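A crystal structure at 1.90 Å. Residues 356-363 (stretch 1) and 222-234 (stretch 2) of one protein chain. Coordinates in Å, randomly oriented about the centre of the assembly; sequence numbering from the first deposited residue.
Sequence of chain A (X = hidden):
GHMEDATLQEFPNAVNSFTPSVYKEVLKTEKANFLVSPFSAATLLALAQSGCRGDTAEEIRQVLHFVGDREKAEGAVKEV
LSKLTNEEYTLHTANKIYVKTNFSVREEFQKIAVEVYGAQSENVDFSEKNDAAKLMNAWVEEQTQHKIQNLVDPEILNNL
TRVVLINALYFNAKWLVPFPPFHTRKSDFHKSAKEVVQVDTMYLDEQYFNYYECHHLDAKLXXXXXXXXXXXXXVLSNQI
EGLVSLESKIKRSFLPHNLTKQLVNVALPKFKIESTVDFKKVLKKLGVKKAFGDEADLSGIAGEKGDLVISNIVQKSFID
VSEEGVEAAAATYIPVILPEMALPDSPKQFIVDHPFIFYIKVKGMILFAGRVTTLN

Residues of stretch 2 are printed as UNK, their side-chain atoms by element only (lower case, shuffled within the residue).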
ATOM      1  N   PHE A 356       4.695  16.034  -4.212  1.00 37.16           N
ATOM      2  CA  PHE A 356       3.446  15.875  -3.478  1.00 36.06           C
ATOM      3  C   PHE A 356       3.307  14.476  -2.871  1.00 37.15           C
ATOM      4  O   PHE A 356       3.954  13.537  -3.314  1.00 33.03           O
ATOM      5  CB  PHE A 356       2.264  16.130  -4.401  1.00 35.01           C
ATOM      6  CG  PHE A 356       2.216  15.229  -5.604  1.00 32.83           C
ATOM      7  CD1 PHE A 356       1.399  14.114  -5.619  1.00 36.05           C
ATOM      8  CD2 PHE A 356       2.971  15.506  -6.728  1.00 37.53           C
ATOM      9  CE1 PHE A 356       1.343  13.292  -6.732  1.00 34.04           C
ATOM     10  CE2 PHE A 356       2.917  14.685  -7.846  1.00 33.33           C
ATOM     11  CZ  PHE A 356       2.109  13.578  -7.847  1.00 35.04           C
ATOM     12  N   ILE A 357       2.441  14.367  -1.866  1.00 31.42           N
ATOM     13  CA  ILE A 357       2.039  13.093  -1.292  1.00 33.93           C
ATOM     14  C   ILE A 357       0.694  12.730  -1.915  1.00 30.67           C
ATOM     15  O   ILE A 357      -0.089  13.613  -2.246  1.00 33.14           O
ATOM     16  CB  ILE A 357       1.882  13.236   0.239  1.00 36.34           C
ATOM     17  CG1 ILE A 357       3.238  13.498   0.898  1.00 34.30           C
ATOM     18  CG2 ILE A 357       1.173  12.032   0.857  1.00 33.66           C
ATOM     19  CD1 ILE A 357       3.133  13.787   2.393  1.00 41.19           C
ATOM     20  N   PHE A 358       0.428  11.440  -2.088  1.00 31.52           N
ATOM     21  CA  PHE A 358      -0.876  10.983  -2.552  1.00 31.94           C
ATOM     22  C   PHE A 358      -1.287   9.730  -1.793  1.00 32.65           C
ATOM     23  O   PHE A 358      -0.451   9.037  -1.212  1.00 31.60           O
ATOM     24  CB  PHE A 358      -0.852  10.655  -4.038  1.00 31.23           C
ATOM     25  CG  PHE A 358       0.060   9.525  -4.375  1.00 35.75           C
ATOM     26  CD1 PHE A 358      -0.368   8.208  -4.269  1.00 34.07           C
ATOM     27  CD2 PHE A 358       1.369   9.770  -4.753  1.00 34.80           C
ATOM     28  CE1 PHE A 358       0.487   7.155  -4.567  1.00 33.64           C
ATOM     29  CE2 PHE A 358       2.217   8.729  -5.052  1.00 31.36           C
ATOM     30  CZ  PHE A 358       1.781   7.412  -4.946  1.00 31.83           C
ATOM     31  N   TYR A 359      -2.580   9.436  -1.808  1.00 33.04           N
ATOM     32  CA  TYR A 359      -3.048   8.198  -1.217  1.00 35.24           C
ATOM     33  C   TYR A 359      -4.387   7.787  -1.788  1.00 34.83           C
ATOM     34  O   TYR A 359      -5.212   8.629  -2.135  1.00 33.22           O
ATOM     35  CB  TYR A 359      -3.069   8.256   0.323  1.00 33.42           C
ATOM     36  CG  TYR A 359      -4.021   9.265   0.954  1.00 36.46           C
ATOM     37  CD1 TYR A 359      -3.551  10.484   1.435  1.00 34.97           C
ATOM     38  CD2 TYR A 359      -5.371   8.972   1.119  1.00 38.67           C
ATOM     39  CE1 TYR A 359      -4.405  11.400   2.034  1.00 38.17           C
ATOM     40  CE2 TYR A 359      -6.242   9.892   1.714  1.00 36.21           C
ATOM     41  CZ  TYR A 359      -5.742  11.098   2.168  1.00 40.53           C
ATOM     42  OH  TYR A 359      -6.577  12.010   2.767  1.00 41.74           O
ATOM     43  N   ILE A 360      -4.577   6.478  -1.902  1.00 34.73           N
ATOM     44  CA  ILE A 360      -5.807   5.925  -2.433  1.00 33.62           C
ATOM     45  C   ILE A 360      -6.654   5.431  -1.258  1.00 35.68           C
ATOM     46  O   ILE A 360      -6.158   4.692  -0.397  1.00 33.87           O
ATOM     47  CB  ILE A 360      -5.512   4.754  -3.390  1.00 35.41           C
ATOM     48  CG1 ILE A 360      -4.859   5.264  -4.684  1.00 31.72           C
ATOM     49  CG2 ILE A 360      -6.781   4.007  -3.742  1.00 36.57           C
ATOM     50  CD1 ILE A 360      -4.703   4.194  -5.704  1.00 33.32           C
ATOM     51  N   LYS A 361      -7.918   5.850  -1.220  1.00 35.28           N
ATOM     52  CA  LYS A 361      -8.858   5.407  -0.181  1.00 36.73           C
ATOM     53  C   LYS A 361      -9.983   4.615  -0.791  1.00 41.28           C
ATOM     54  O   LYS A 361     -10.439   4.911  -1.895  1.00 39.32           O
ATOM     55  CB  LYS A 361      -9.503   6.577   0.556  1.00 36.91           C
ATOM     56  CG  LYS A 361      -8.694   7.223   1.650  1.00 41.88           C
ATOM     57  CD  LYS A 361      -9.561   8.228   2.441  1.00 42.48           C
ATOM     58  CE  LYS A 361     -10.132   9.317   1.529  1.00 49.56           C
ATOM     59  NZ  LYS A 361     -10.943  10.351   2.261  1.00 49.68           N
ATOM     60  N   VAL A 362     -10.445   3.609  -0.057  1.00 43.16           N
ATOM     61  CA  VAL A 362     -11.675   2.930  -0.409  1.00 43.11           C
ATOM     62  C   VAL A 362     -12.556   2.860   0.831  1.00 49.63           C
ATOM     63  O   VAL A 362     -12.173   2.271   1.844  1.00 43.09           O
ATOM     64  CB  VAL A 362     -11.419   1.526  -0.962  1.00 49.17           C
ATOM     65  CG1 VAL A 362     -12.733   0.764  -1.076  1.00 54.53           C
ATOM     66  CG2 VAL A 362     -10.717   1.608  -2.314  1.00 45.64           C
ATOM     67  N   LYS A 363     -13.720   3.496   0.758  1.00 47.04           N
ATOM     68  CA  LYS A 363     -14.675   3.453   1.857  1.00 48.66           C
ATOM     69  C   LYS A 363     -14.031   3.931   3.152  1.00 46.84           C
ATOM     70  O   LYS A 363     -14.126   3.269   4.197  1.00 48.50           O
ATOM     71  CB  LYS A 363     -15.235   2.032   1.998  1.00 48.51           C
ATOM     72  CG  LYS A 363     -15.620   1.446   0.643  1.00 55.43           C
ATOM     73  CD  LYS A 363     -16.421   0.161   0.744  1.00 61.35           C
ATOM     74  CE  LYS A 363     -16.878  -0.288  -0.646  1.00 65.77           C
ATOM     75  NZ  LYS A 363     -17.770  -1.487  -0.612  1.00 65.62           N
ATOM     76  N   UNK A 222      -6.758  17.744  -2.503  1.00 37.95           N
ATOM     77  CA  UNK A 222      -7.758  17.524  -3.526  1.00 38.40           C
ATOM     78  C   UNK A 222      -8.054  16.047  -3.605  1.00 39.22           C
ATOM     79  O   UNK A 222      -7.143  15.240  -3.704  1.00 36.90           O
ATOM     80  c   UNK A 222      -7.381  17.781  -7.374  1.00 47.50           C
ATOM     81  c   UNK A 222      -8.120  17.582  -6.060  1.00 39.90           C
ATOM     82  c   UNK A 222      -7.235  17.979  -4.880  1.00 39.79           C
ATOM     83  c   UNK A 222      -9.390  18.390  -6.054  1.00 44.13           C
ATOM     84  N   UNK A 223      -9.326  15.687  -3.591  1.00 32.17           N
ATOM     85  CA  UNK A 223      -9.674  14.282  -3.704  1.00 37.67           C
ATOM     86  C   UNK A 223     -10.329  13.994  -5.053  1.00 39.73           C
ATOM     87  O   UNK A 223     -11.410  14.493  -5.366  1.00 42.98           O
ATOM     88  o   UNK A 223     -13.227  11.605  -1.628  1.00 56.89           O
ATOM     89  c   UNK A 223     -12.244  12.356  -1.468  1.00 49.85           C
ATOM     90  c   UNK A 223     -10.535  13.869  -2.497  1.00 38.86           C
ATOM     91  o   UNK A 223     -11.951  12.866  -0.362  1.00 49.28           O
ATOM     92  c   UNK A 223     -11.361  12.645  -2.683  1.00 39.50           C
ATOM     93  N   UNK A 224      -9.624  13.229  -5.873  1.00 40.20           N
ATOM     94  CA  UNK A 224     -10.079  12.864  -7.207  1.00 38.12           C
ATOM     95  C   UNK A 224     -10.809  11.537  -7.125  1.00 39.39           C
ATOM     96  O   UNK A 224     -10.237  10.538  -6.682  1.00 36.76           O
ATOM     97  c   UNK A 224      -6.873  13.668  -9.320  1.00 41.10           C
ATOM     98  c   UNK A 224      -8.141  14.023  -8.562  1.00 38.93           C
ATOM     99  c   UNK A 224      -8.893  12.747  -8.166  1.00 39.83           C
ATOM    100  c   UNK A 224      -9.017  14.938  -9.397  1.00 41.75           C
ATOM    101  N   UNK A 225     -12.079  11.531  -7.549  1.00 42.25           N
ATOM    102  CA  UNK A 225     -12.991  10.402  -7.373  1.00 42.08           C
ATOM    103  C   UNK A 225     -12.813   9.344  -8.443  1.00 44.42           C
ATOM    104  O   UNK A 225     -12.654   9.656  -9.629  1.00 41.25           O
ATOM    105  c   UNK A 225     -14.138  12.567  -7.532  1.00 45.11           C
ATOM    106  c   UNK A 225     -12.769  12.703  -8.111  1.00 38.32           C
ATOM    107  c   UNK A 225     -14.387  11.048  -7.486  1.00 43.29           C
ATOM    108  N   UNK A 226     -12.799   8.093  -7.992  1.00 39.14           N
ATOM    109  CA  UNK A 226     -12.799   6.936  -8.865  1.00 41.72           C
ATOM    110  C   UNK A 226     -14.227   6.433  -8.948  1.00 46.24           C
ATOM    111  O   UNK A 226     -15.014   6.645  -8.032  1.00 42.70           O
ATOM    112  c   UNK A 226      -7.700   6.433  -8.620  1.00 38.77           C
ATOM    113  c   UNK A 226      -8.264   6.187  -7.379  1.00 40.53           C
ATOM    114  c   UNK A 226     -11.940   5.816  -8.259  1.00 43.70           C
ATOM    115  c   UNK A 226      -8.507   6.478  -9.751  1.00 41.96           C
ATOM    116  c   UNK A 226      -9.638   5.991  -7.271  1.00 38.98           C
ATOM    117  c   UNK A 226      -9.877   6.288  -9.630  1.00 39.03           C
ATOM    118  c   UNK A 226     -10.454   6.038  -8.390  1.00 40.78           C
ATOM    119  N   UNK A 227     -14.559   5.750 -10.034  1.00 45.53           N
ATOM    120  CA  UNK A 227     -15.851   5.097 -10.114  1.00 47.09           C
ATOM    121  C   UNK A 227     -15.983   4.065  -9.007  1.00 52.40           C
ATOM    122  O   UNK A 227     -15.060   3.273  -8.763  1.00 50.50           O
ATOM    123  c   UNK A 227     -16.033   4.426 -11.474  1.00 52.53           C
ATOM    124  n   UNK A 227     -15.683   6.091 -15.618  1.00 63.00           N
ATOM    125  c   UNK A 227     -16.697   4.624 -13.870  1.00 55.00           C
ATOM    126  c   UNK A 227     -16.291   5.386 -12.615  1.00 49.24           C
ATOM    127  c   UNK A 227     -16.953   5.559 -15.040  1.00 60.38           C
ATOM    128  N   UNK A 228     -17.129   4.080  -8.332  1.00 47.23           N
ATOM    129  CA  UNK A 228     -17.448   3.065  -7.350  1.00 49.18           C
ATOM    130  C   UNK A 228     -17.172   3.522  -5.933  1.00 52.45           C
ATOM    131  O   UNK A 228     -17.353   2.754  -4.986  1.00 53.98           O
ATOM    132  N   UNK A 229     -16.705   4.758  -5.782  1.00 45.47           N
ATOM    133  CA  UNK A 229     -16.492   5.317  -4.456  1.00 51.31           C
ATOM    134  C   UNK A 229     -15.058   5.440  -3.956  1.00 51.74           C
ATOM    135  O   UNK A 229     -14.801   6.101  -2.948  1.00 56.69           O
ATOM    136  N   UNK A 230     -14.122   4.797  -4.642  1.00 50.07           N
ATOM    137  CA  UNK A 230     -12.710   4.935  -4.312  1.00 41.50           C
ATOM    138  C   UNK A 230     -12.242   6.351  -4.645  1.00 43.94           C
ATOM    139  O   UNK A 230     -12.948   7.099  -5.336  1.00 40.73           O
ATOM    140  c   UNK A 230     -11.910   3.928  -5.094  1.00 47.24           C
ATOM    141  N   UNK A 231     -11.059   6.731  -4.169  1.00 37.61           N
ATOM    142  CA  UNK A 231     -10.531   8.053  -4.524  1.00 39.48           C
ATOM    143  C   UNK A 231      -9.009   8.137  -4.437  1.00 36.56           C
ATOM    144  O   UNK A 231      -8.375   7.348  -3.740  1.00 35.53           O
ATOM    145  o   UNK A 231     -10.727   9.059  -2.323  1.00 40.68           O
ATOM    146  c   UNK A 231     -11.176   9.136  -3.664  1.00 36.36           C
ATOM    147  N   UNK A 232      -8.429   9.070  -5.190  1.00 38.63           N
ATOM    148  CA  UNK A 232      -7.013   9.409  -5.080  1.00 30.77           C
ATOM    149  C   UNK A 232      -6.887  10.815  -4.510  1.00 33.43           C
ATOM    150  O   UNK A 232      -7.404  11.778  -5.088  1.00 38.14           O
ATOM    151  c   UNK A 232      -4.059   8.650  -5.807  1.00 35.25           C
ATOM    152  c   UNK A 232      -4.850   9.782  -6.365  1.00 37.60           C
ATOM    153  c   UNK A 232      -6.317   9.339  -6.440  1.00 34.36           C
ATOM    154  c   UNK A 232      -4.262  10.210  -7.714  1.00 37.00           C
ATOM    155  N   UNK A 233      -6.239  10.935  -3.360  1.00 33.46           N
ATOM    156  CA  UNK A 233      -6.087  12.226  -2.699  1.00 34.78           C
ATOM    157  C   UNK A 233      -4.652  12.747  -2.842  1.00 36.86           C
ATOM    158  O   UNK A 233      -3.703  12.055  -2.467  1.00 34.65           O
ATOM    159  c   UNK A 233      -6.088  13.431  -0.467  1.00 32.90           C
ATOM    160  c   UNK A 233      -6.425  12.132  -1.184  1.00 36.28           C
ATOM    161  o   UNK A 233      -7.820  11.832  -1.001  1.00 35.07           O
ATOM    162  N   UNK A 234      -4.509  13.964  -3.378  1.00 33.73           N
ATOM    163  CA  UNK A 234      -3.210  14.628  -3.483  1.00 34.51           C
ATOM    164  C   UNK A 234      -3.089  15.627  -2.345  1.00 33.49           C
ATOM    165  O   UNK A 234      -4.024  16.379  -2.079  1.00 37.03           O
ATOM    166  c   UNK A 234      -3.080  15.426  -4.815  1.00 36.98           C
ATOM    167  c   UNK A 234      -2.730  13.294  -6.123  1.00 37.86           C
ATOM    168  c   UNK A 234      -1.682  15.998  -4.985  1.00 30.79           C
ATOM    169  c   UNK A 234      -3.502  14.566  -6.010  1.00 37.12           C
TER
HETATM  170  O   HOH W   1      -9.052  12.586   1.355  1.00 47.40           O
HETATM  171  O   HOH W   2      -8.111   9.178  -1.365  1.00 38.13           O

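Position 222 carries four side-chain carbons, forked at the second, and none comes near stretch 1. This is Leu 222, apolar as its buried site asks; its backbone N and O pair with position 234, so that stretch 2 folds back on itself as a hairpin.

At 223 three carbons run in a row and the third bears two oxygens, one of which lies 3.8 Å from Lys 361 NZ, a long salt bridge. The carboxylate makes this Glu 223, suited by opposite charge to that neighbor.

Position 224 again has four carbons forked at the second and does not reach stretch 1. It is Leu 224, another apolar chain in a buried site, its backbone paired to position 232. At 225 three carbons close a ring onto the backbone N, which only proline does; Pro 225 has no N-H to give.

Position 226 shows one carbon and then a ring of six carbons without oxygen, which approaches Ile 360 obliquely, a ring carbon 4.4 Å from Ile 360 CD1. This is Phe 226, buried and apolar like that neighbor; its backbone opens a type II turn. Position 227 has four carbons in a row ending in nitrogen, out of reach of stretch 1. It is Lys 227, partly exposed, its amine satisfied by a hydrogen bond elsewhere in the structure.

Positions 228 and 229 have no side-chain atoms and are Gly 228 and Gly 229. Both have positive phi, 99° and 106°, where a CB would be jammed against the preceding carbonyl oxygen; these backbone angles by themselves call for glycine. At 230 a single carbon, CB, packs 3.8 Å from Val 362 CG2: Ala 230, a small apolar group for a buried site.

Position 231 has one carbon and one oxygen, the oxygen 3.9 Å from Lys 361 CE. It is Ser 231; its OG hydrogen-bonds at 2.8 Å to water 2, which also donates to Tyr 359 O at 3.0 Å, so a small polar group suits this buried site. Position 232 has four carbons forked at the second; one terminal carbon meets Ile 360 CG1 at 3.7 Å and Phe 358 CD1 at 4.0 Å. The branched apolar chain of Leu 232 suits these neighbors.

At 233 the first carbon, CB, carries one oxygen and one carbon and sits over the face of the Tyr 359 ring, 3.7 Å from its centroid. This is Thr 233, and both characters count, for OG1 hydrogen-bonds to water 1 at 2.8 Å and water 2 at 2.7 Å. Position 234 is forked at the first carbon; the short arm lies 3.7 Å from Phe 356 CD1, the end of the two-carbon arm 3.9 Å from Phe 358 CB. It is Ile 234, apolar among phenylalanines.

The contact is an antiparallel sheet. Tyr 359 and Thr 233 exchange two backbone hydrogen bonds, as do Lys 361 and Ser 231. Alternation sorts the side chains: Phe 358, Ile 360, Leu 232 and Ile 234 form an apolar face; Tyr 359, Lys 361, Ser 231 and Thr 233 share the other.

Stretch 2 222-234: LELPFKGGASLTI
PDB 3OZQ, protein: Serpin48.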